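Local coordinates for aminotransferase class I and II (Streptococcus suis 89/1591, PDB 3P6K), which probably transfers amino groups between amino acids and keto acids, as a pyridoxal phosphate-dependent enzyme of the class I and II aminotransferase family, at residues B[99-104]-B[155-160]; B[194-199]-B[305-310]. All coordinates share one frame; numbering follows the deposited sequence.

Interaction 1 joins the end of helix 89-101 and the turn after it to strand 155-161 of the seven-stranded mixed sheet. Interaction 2 reaches from the loop that leaves strand 189-193 of that sheet to the segment leading into strand 308-313 of the four-stranded antiparallel sheet. Their centres lie about 25 Å apart and the two do not touch. Interaction 1 is buried although its centre is about 19 Å from the chain centre; interaction 2, its centre about 8 Å from it, is only partly buried. Their chemistry differs too: a lysine amine and a selenomethionine meet a helix end in 99-104/155-160, whereas 194-199/305-310 relies on one backbone bond, valine methyls and a tyrosine face beside the cofactor.

Interaction 1. Residues B[99-104]-B[155-160]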
ATOM      1  N   TYR B  99      10.189  -3.830  -6.138  1.00 41.72           N
ATOM      2  CA  TYR B  99      10.100  -2.702  -7.084  1.00 44.49           C
ATOM      3  C   TYR B  99      11.403  -1.874  -7.112  1.00 44.92           C
ATOM      4  O   TYR B  99      11.947  -1.630  -8.168  1.00 46.36           O
ATOM      5  CB  TYR B  99       8.937  -1.835  -6.683  1.00 45.35           C
ATOM      6  CG  TYR B  99       8.339  -1.108  -7.783  1.00 53.70           C
ATOM      7  CD1 TYR B  99       7.375  -1.744  -8.604  1.00 60.76           C
ATOM      8  CD2 TYR B  99       8.700   0.213  -8.041  1.00 60.98           C
ATOM      9  CE1 TYR B  99       6.795  -1.087  -9.656  1.00 64.25           C
ATOM     10  CE2 TYR B  99       8.125   0.883  -9.072  1.00 65.97           C
ATOM     11  CZ  TYR B  99       7.161   0.228  -9.885  1.00 67.28           C
ATOM     12  OH  TYR B  99       6.562   0.875 -10.911  1.00 71.50           O
ATOM     13  N   SER B 100      11.933  -1.529  -5.938  1.00 43.57           N
ATOM     14  CA  SER B 100      13.195  -0.772  -5.819  1.00 43.97           C
ATOM     15  C   SER B 100      14.438  -1.431  -6.394  1.00 44.39           C
ATOM     16  O   SER B 100      15.242  -0.758  -7.042  1.00 46.34           O
ATOM     17  CB  SER B 100      13.500  -0.465  -4.354  1.00 42.80           C
ATOM     18  OG  SER B 100      12.485   0.316  -3.763  1.00 42.43           O
ATOM     19  N   LEU B 101      14.592  -2.731  -6.179  1.00 43.49           N
ATOM     20  CA  LEU B 101      15.826  -3.432  -6.531  1.00 44.31           C
ATOM     21  C   LEU B 101      15.870  -4.278  -7.799  1.00 45.40           C
ATOM     22  O   LEU B 101      16.968  -4.509  -8.311  1.00 45.57           O
ATOM     23  CB  LEU B 101      16.258  -4.284  -5.330  1.00 43.38           C
ATOM     24  CG  LEU B 101      16.403  -3.467  -4.020  1.00 43.04           C
ATOM     25  CD1 LEU B 101      16.768  -4.369  -2.847  1.00 43.21           C
ATOM     26  CD2 LEU B 101      17.416  -2.318  -4.153  1.00 43.00           C
ATOM     27  N   ILE B 102      14.725  -4.744  -8.298  1.00 45.09           N
ATOM     28  CA  ILE B 102      14.721  -5.630  -9.457  1.00 46.72           C
ATOM     29  C   ILE B 102      14.674  -4.789 -10.740  1.00 48.87           C
ATOM     30  O   ILE B 102      13.807  -3.944 -10.875  1.00 49.46           O
ATOM     31  CB  ILE B 102      13.543  -6.654  -9.432  1.00 45.95           C
ATOM     32  CG1 ILE B 102      13.545  -7.502  -8.149  1.00 45.54           C
ATOM     33  CG2 ILE B 102      13.614  -7.594 -10.618  1.00 47.65           C
ATOM     34  CD1 ILE B 102      14.809  -8.314  -7.928  1.00 47.98           C
ATOM     35  N   GLU B 103      15.622  -5.041 -11.645  1.00 50.41           N
ATOM     36  CA  GLU B 103      15.732  -4.398 -12.961  1.00 52.36           C
ATOM     37  C   GLU B 103      15.470  -5.476 -14.033  1.00 52.23           C
ATOM     38  O   GLU B 103      15.742  -6.671 -13.776  1.00 50.99           O
ATOM     39  CB  GLU B 103      17.169  -3.889 -13.202  1.00 54.69           C
ATOM     40  CG  GLU B 103      17.772  -2.919 -12.165  1.00 57.51           C
ATOM     41  CD  GLU B 103      17.108  -1.564 -12.148  1.00 61.82           C
ATOM     42  OE1 GLU B 103      16.799  -1.033 -13.244  1.00 68.29           O
ATOM     43  OE2 GLU B 103      16.905  -1.018 -11.035  1.00 64.97           O
ATOM     44  N   PRO B 104      14.978  -5.075 -15.244  1.00 52.82           N
ATOM     45  CA  PRO B 104      14.795  -6.058 -16.345  1.00 53.20           C
ATOM     46  C   PRO B 104      16.087  -6.818 -16.613  1.00 53.67           C
ATOM     47  O   PRO B 104      17.173  -6.223 -16.547  1.00 53.82           O
ATOM     48  CB  PRO B 104      14.430  -5.178 -17.555  1.00 54.62           C
ATOM     49  CG  PRO B 104      13.797  -3.991 -16.970  1.00 54.08           C
ATOM     50  CD  PRO B 104      14.522  -3.734 -15.658  1.00 53.02           C
ATOM     51  N   THR B 155      23.335 -13.428 -10.279  1.00 57.53           N
ATOM     52  CA  THR B 155      22.059 -13.525  -9.510  1.00 54.60           C
ATOM     53  C   THR B 155      21.881 -12.305  -8.572  1.00 53.25           C
ATOM     54  O   THR B 155      22.736 -12.029  -7.743  1.00 53.46           O
ATOM     55  CB  THR B 155      21.946 -14.853  -8.718  1.00 53.83           C
ATOM     56  OG1 THR B 155      21.948 -15.960  -9.630  1.00 53.69           O
ATOM     57  CG2 THR B 155      20.663 -14.904  -7.892  1.00 50.29           C
ATOM     58  N   LYS B 156      20.787 -11.572  -8.748  1.00 51.93           N
ATOM     59  CA  LYS B 156      20.553 -10.323  -8.033  1.00 51.03           C
ATOM     60  C   LYS B 156      20.033 -10.579  -6.623  1.00 48.62           C
ATOM     61  O   LYS B 156      20.488  -9.927  -5.686  1.00 47.82           O
ATOM     62  CB  LYS B 156      19.559  -9.435  -8.811  1.00 51.51           C
ATOM     63  CG  LYS B 156      19.038  -8.133  -8.101  1.00 53.09           C
ATOM     64  CD  LYS B 156      20.121  -7.098  -7.767  1.00 56.91           C
ATOM     65  CE  LYS B 156      20.561  -6.258  -8.966  1.00 59.89           C
ATOM     66  NZ  LYS B 156      19.494  -5.312  -9.415  1.00 60.45           N
HETATM   67  N   MSE B 157      19.075 -11.508  -6.505  1.00 46.83           N
HETATM   68  CA  MSE B 157      18.372 -11.769  -5.243  1.00 44.79           C
HETATM   69  C   MSE B 157      17.819 -13.168  -5.143  1.00 43.27           C
HETATM   70  O   MSE B 157      17.415 -13.741  -6.158  1.00 43.53           O
HETATM   71  CB  MSE B 157      17.189 -10.788  -5.148  1.00 44.16           C
HETATM   72  CG  MSE B 157      16.331 -10.814  -3.858  1.00 43.72           C
HETATM   73 SE   MSE B 157      14.913  -9.501  -4.058  0.75 45.28          SE
HETATM   74  CE  MSE B 157      15.984  -7.911  -3.736  1.00 46.81           C
ATOM     75  N   ILE B 158      17.784 -13.680  -3.911  1.00 41.16           N
ATOM     76  CA  ILE B 158      17.150 -14.944  -3.563  1.00 40.34           C
ATOM     77  C   ILE B 158      15.967 -14.549  -2.665  1.00 39.29           C
ATOM     78  O   ILE B 158      16.175 -13.806  -1.702  1.00 39.78           O
ATOM     79  CB  ILE B 158      18.085 -15.883  -2.777  1.00 40.05           C
ATOM     80  CG1 ILE B 158      19.346 -16.202  -3.571  1.00 41.11           C
ATOM     81  CG2 ILE B 158      17.379 -17.164  -2.407  1.00 38.27           C
ATOM     82  CD1 ILE B 158      20.337 -17.063  -2.833  1.00 39.63           C
ATOM     83  N   CYS B 159      14.751 -14.995  -2.972  1.00 37.92           N
ATOM     84  CA  CYS B 159      13.562 -14.693  -2.153  1.00 37.04           C
ATOM     85  C   CYS B 159      13.123 -15.897  -1.338  1.00 36.21           C
ATOM     86  O   CYS B 159      12.866 -16.968  -1.910  1.00 36.48           O
ATOM     87  CB  CYS B 159      12.373 -14.291  -3.021  1.00 37.12           C
ATOM     88  SG  CYS B 159      12.656 -12.787  -3.984  1.00 40.14           S
ATOM     89  N   ILE B 160      12.998 -15.712  -0.029  1.00 34.08           N
ATOM     90  CA  ILE B 160      12.494 -16.747   0.869  1.00 33.59           C
ATOM     91  C   ILE B 160      11.394 -16.173   1.757  1.00 33.79           C
ATOM     92  O   ILE B 160      11.235 -14.929   1.881  1.00 32.44           O
ATOM     93  CB  ILE B 160      13.631 -17.345   1.780  1.00 33.96           C
ATOM     94  CG1 ILE B 160      14.213 -16.302   2.765  1.00 31.22           C
ATOM     95  CG2 ILE B 160      14.747 -18.002   0.912  1.00 33.99           C
ATOM     96  CD1 ILE B 160      15.297 -16.880   3.699  1.00 30.56           C
TER
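Lys156 meets Leu101, and Met157 meets both Leu101 and Ile102, so that two successive residues of strand 155-161 reach the end of helix 89-101 and the residue after it. The Lys156 chain, bent at chi2, chi3 and chi4, curls so that Lys156 NZ gives a hydrogen bond to Leu101 O at 2.9 Å. With a C=O...NZ angle of 174°, the amine meets the carbonyl almost head-on. The same NZ makes a salt bridge to Asp106, whose carboxylate also accepts the Glu103 backbone N-H; one lysine and one aspartate thus fasten the turn that follows the helix. Glu103 contributes its CG, 4.0 Å from Lys156 NZ, while its OE2 remains 5.3 Å from that nitrogen, too far for a salt bridge.

Met157, a selenomethionine, supplies the apolar half. Its chain is extended as far as SE and turns at chi3 (-76°), which brings Met157 CE to 3.7 Å from Leu101 CD1. Met157 SE lies 4.0 Å from Ile102 CD1, so successive atoms of one side chain serve two neighbours, crossing each at about a right angle. Leu101 also packs on Val240 and Ile243 of helix 238-245. The contact belongs to the layered core of helices against a mixed sheet, consistent with the large domain of fold-type I PLP enzymes.

Interaction 2. Residues B[194-199]-B[305-310]; sequences EVYRSF and VVSTSF
Tyr196 and Thr308 form the inner end of this contact: Thr308 CG2 sits 4.3 Å from the centroid of the Tyr196 ring and only 9° off its normal, a CH-pi contact over the face. Ser307 OG approaches the same ring at its edge, in plane, 3.7 Å from Tyr196 CE1. Val306 sets its two methyls on different residues. Val306 CG1, anti to the backbone N, meets Tyr196 CB at 3.8 Å, while Val306 CG2 lies 3.6 Å from Ser198 CA. Tyr196 OH hydrogen-bonds to O3 of the lysine-bound pyridoxal phosphate at position 222, so these neighbours bear on a ring that is itself part of the cofactor site.

Phe199 and Val305 make a second packed patch, which carries the backbone bond. Phe199 N donates to Val305 O at 3.0 Å with an N-H...O angle of 163°, a fairly straight bond although the donor is tilted from the carbonyl plane. Val305 CG1 rests on Phe199 CB at 3.7 Å; the Phe199 ring leads away, presenting its edge to Val305 O. The loose, solvent side is at Arg197, which hardly touches 305-310: its CB is directed away, and its extended chain places NH1 above one face of the Phe199 ring, offset toward the rim. The polar end of Ser198 is held by Ala304 O and Ser200 OG.

Residues 196-199 and 305-308 run in roughly opposite directions, 155° apart. Helix 270-294 flanks the outer end, where Leu281 touches both Phe199 and Val305 and Leu274 touches Arg197 and Phe199. At the inner end, Thr308 OG1 is bonded to Pro166 O, and the chain continues as strand 308-313, next to strand 345-349 in the antiparallel sheet.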
ATOM      1  N   GLU B 194       9.465 -12.486   6.834  1.00 32.45           N
ATOM      2  CA  GLU B 194       9.485 -13.116   8.146  1.00 32.26           C
ATOM      3  C   GLU B 194       8.235 -12.877   9.005  1.00 32.15           C
ATOM      4  O   GLU B 194       8.307 -12.964  10.225  1.00 31.74           O
ATOM      5  CB  GLU B 194      10.800 -12.734   8.864  1.00 32.83           C
ATOM      6  CG  GLU B 194      12.059 -13.210   8.074  1.00 33.58           C
ATOM      7  CD  GLU B 194      13.394 -12.624   8.506  1.00 34.81           C
ATOM      8  OE1 GLU B 194      13.469 -11.671   9.325  1.00 34.89           O
ATOM      9  OE2 GLU B 194      14.400 -13.178   8.029  1.00 33.64           O
ATOM     10  N   VAL B 195       7.081 -12.719   8.356  1.00 31.78           N
ATOM     11  CA  VAL B 195       5.814 -12.484   9.061  1.00 32.18           C
ATOM     12  C   VAL B 195       5.414 -13.619  10.020  1.00 32.49           C
ATOM     13  O   VAL B 195       4.825 -13.347  11.055  1.00 32.57           O
ATOM     14  CB  VAL B 195       4.639 -12.118   8.136  1.00 31.89           C
ATOM     15  CG1 VAL B 195       4.948 -10.839   7.377  1.00 30.58           C
ATOM     16  CG2 VAL B 195       4.260 -13.279   7.208  1.00 31.76           C
ATOM     17  N   TYR B 196       5.784 -14.855   9.704  1.00 33.69           N
ATOM     18  CA  TYR B 196       5.539 -15.982  10.606  1.00 34.90           C
ATOM     19  C   TYR B 196       6.781 -16.306  11.440  1.00 35.97           C
ATOM     20  O   TYR B 196       7.728 -16.969  10.950  1.00 34.23           O
ATOM     21  CB  TYR B 196       5.117 -17.204   9.832  1.00 36.07           C
ATOM     22  CG  TYR B 196       3.807 -17.048   9.143  1.00 37.35           C
ATOM     23  CD1 TYR B 196       2.620 -17.232   9.835  1.00 41.67           C
ATOM     24  CD2 TYR B 196       3.746 -16.782   7.785  1.00 40.53           C
ATOM     25  CE1 TYR B 196       1.400 -17.125   9.198  1.00 43.13           C
ATOM     26  CE2 TYR B 196       2.557 -16.669   7.137  1.00 41.73           C
ATOM     27  CZ  TYR B 196       1.375 -16.835   7.844  1.00 44.14           C
ATOM     28  OH  TYR B 196       0.175 -16.713   7.215  1.00 46.25           O
ATOM     29  N   ARG B 197       6.765 -15.803  12.674  1.00 37.19           N
ATOM     30  CA  ARG B 197       7.795 -16.048  13.685  1.00 39.30           C
ATOM     31  C   ARG B 197       7.590 -17.420  14.312  1.00 39.81           C
ATOM     32  O   ARG B 197       6.493 -17.714  14.800  1.00 42.28           O
ATOM     33  CB  ARG B 197       7.689 -15.013  14.813  1.00 40.13           C
ATOM     34  CG  ARG B 197       8.775 -15.086  15.901  1.00 42.59           C
ATOM     35  CD  ARG B 197       8.499 -14.082  16.965  1.00 44.93           C
ATOM     36  NE  ARG B 197       9.516 -14.025  18.010  1.00 46.54           N
ATOM     37  CZ  ARG B 197       9.588 -14.848  19.060  1.00 49.81           C
ATOM     38  NH1 ARG B 197       8.759 -15.893  19.221  1.00 51.63           N
ATOM     39  NH2 ARG B 197      10.553 -14.659  19.954  1.00 52.56           N
ATOM     40  N   SER B 198       8.630 -18.257  14.315  1.00 39.15           N
ATOM     41  CA  SER B 198       8.575 -19.546  14.994  1.00 38.28           C
ATOM     42  C   SER B 198       8.631 -19.364  16.510  1.00 38.63           C
ATOM     43  O   SER B 198       9.442 -18.586  17.023  1.00 38.29           O
ATOM     44  CB  SER B 198       9.748 -20.441  14.572  1.00 39.18           C
ATOM     45  OG  SER B 198       9.714 -21.689  15.248  1.00 38.78           O
ATOM     46  N   PHE B 199       7.770 -20.093  17.213  1.00 38.11           N
ATOM     47  CA  PHE B 199       7.787 -20.152  18.676  1.00 39.13           C
ATOM     48  C   PHE B 199       8.489 -21.438  19.183  1.00 39.17           C
ATOM     49  O   PHE B 199       8.396 -21.768  20.343  1.00 39.30           O
ATOM     50  CB  PHE B 199       6.358 -20.061  19.213  1.00 39.36           C
ATOM     51  CG  PHE B 199       5.749 -18.702  19.100  1.00 40.29           C
ATOM     52  CD1 PHE B 199       5.135 -18.301  17.933  1.00 41.15           C
ATOM     53  CD2 PHE B 199       5.734 -17.837  20.198  1.00 41.35           C
ATOM     54  CE1 PHE B 199       4.542 -17.037  17.845  1.00 42.19           C
ATOM     55  CE2 PHE B 199       5.143 -16.594  20.111  1.00 42.05           C
ATOM     56  CZ  PHE B 199       4.556 -16.197  18.928  1.00 42.14           C
ATOM     57  N   VAL B 305       6.080 -24.636  15.183  1.00 43.32           N
ATOM     58  CA  VAL B 305       5.242 -23.781  16.062  1.00 42.35           C
ATOM     59  C   VAL B 305       4.999 -22.392  15.446  1.00 42.16           C
ATOM     60  O   VAL B 305       5.302 -21.322  16.010  1.00 40.09           O
ATOM     61  CB  VAL B 305       5.765 -23.708  17.530  1.00 42.91           C
ATOM     62  CG1 VAL B 305       4.644 -23.221  18.469  1.00 41.60           C
ATOM     63  CG2 VAL B 305       6.231 -25.056  17.977  1.00 42.14           C
ATOM     64  N   VAL B 306       4.410 -22.483  14.265  1.00 42.39           N
ATOM     65  CA  VAL B 306       4.015 -21.383  13.407  1.00 42.64           C
ATOM     66  C   VAL B 306       2.530 -21.641  13.127  1.00 42.47           C
ATOM     67  O   VAL B 306       2.125 -22.797  13.020  1.00 42.21           O
ATOM     68  CB  VAL B 306       4.939 -21.479  12.118  1.00 43.44           C
ATOM     69  CG1 VAL B 306       4.451 -20.726  10.977  1.00 42.18           C
ATOM     70  CG2 VAL B 306       6.375 -21.044  12.501  1.00 45.07           C
ATOM     71  N   SER B 307       1.739 -20.592  12.950  1.00 41.68           N
ATOM     72  CA  SER B 307       0.289 -20.741  12.836  1.00 42.45           C
ATOM     73  C   SER B 307      -0.253 -21.231  11.470  1.00 41.56           C
ATOM     74  O   SER B 307      -1.444 -21.208  11.288  1.00 41.49           O
ATOM     75  CB  SER B 307      -0.399 -19.424  13.217  1.00 42.12           C
ATOM     76  OG  SER B 307      -0.353 -18.488  12.159  1.00 43.18           O
ATOM     77  N   THR B 308       0.607 -21.622  10.518  1.00 40.95           N
ATOM     78  CA  THR B 308       0.144 -22.143   9.222  1.00 40.67           C
ATOM     79  C   THR B 308       0.644 -23.576   9.145  1.00 41.67           C
ATOM     80  O   THR B 308       1.665 -23.923   9.767  1.00 41.85           O
ATOM     81  CB  THR B 308       0.546 -21.247   7.991  1.00 39.95           C
ATOM     82  OG1 THR B 308      -0.050 -21.771   6.785  1.00 38.97           O
ATOM     83  CG2 THR B 308       2.053 -21.148   7.830  1.00 40.09           C
ATOM     84  N   SER B 309      -0.159 -24.429   8.503  1.00 41.34           N
ATOM     85  CA  SER B 309       0.172 -25.841   8.296  1.00 42.02           C
ATOM     86  C   SER B 309      -0.343 -26.221   6.958  1.00 42.10           C
ATOM     87  O   SER B 309      -1.230 -25.534   6.405  1.00 41.79           O
ATOM     88  CB  SER B 309      -0.422 -26.768   9.356  1.00 42.95           C
ATOM     89  OG  SER B 309      -1.838 -26.843   9.318  1.00 43.20           O
ATOM     90  N   PHE B 310       0.238 -27.281   6.427  1.00 42.18           N
ATOM     91  CA  PHE B 310      -0.105 -27.792   5.120  1.00 42.37           C
ATOM     92  C   PHE B 310      -0.293 -29.287   5.392  1.00 43.83           C
ATOM     93  O   PHE B 310       0.694 -29.996   5.615  1.00 45.36           O
ATOM     94  CB  PHE B 310       1.000 -27.422   4.139  1.00 41.79           C
ATOM     95  CG  PHE B 310       0.587 -27.392   2.677  1.00 41.19           C
ATOM     96  CD1 PHE B 310      -0.569 -26.699   2.244  1.00 40.04           C
ATOM     97  CD2 PHE B 310       1.426 -27.924   1.715  1.00 42.42           C
ATOM     98  CE1 PHE B 310      -0.889 -26.618   0.903  1.00 39.53           C
ATOM     99  CE2 PHE B 310       1.110 -27.860   0.352  1.00 42.39           C
ATOM    100  CZ  PHE B 310      -0.059 -27.197  -0.047  1.00 43.72           C
TER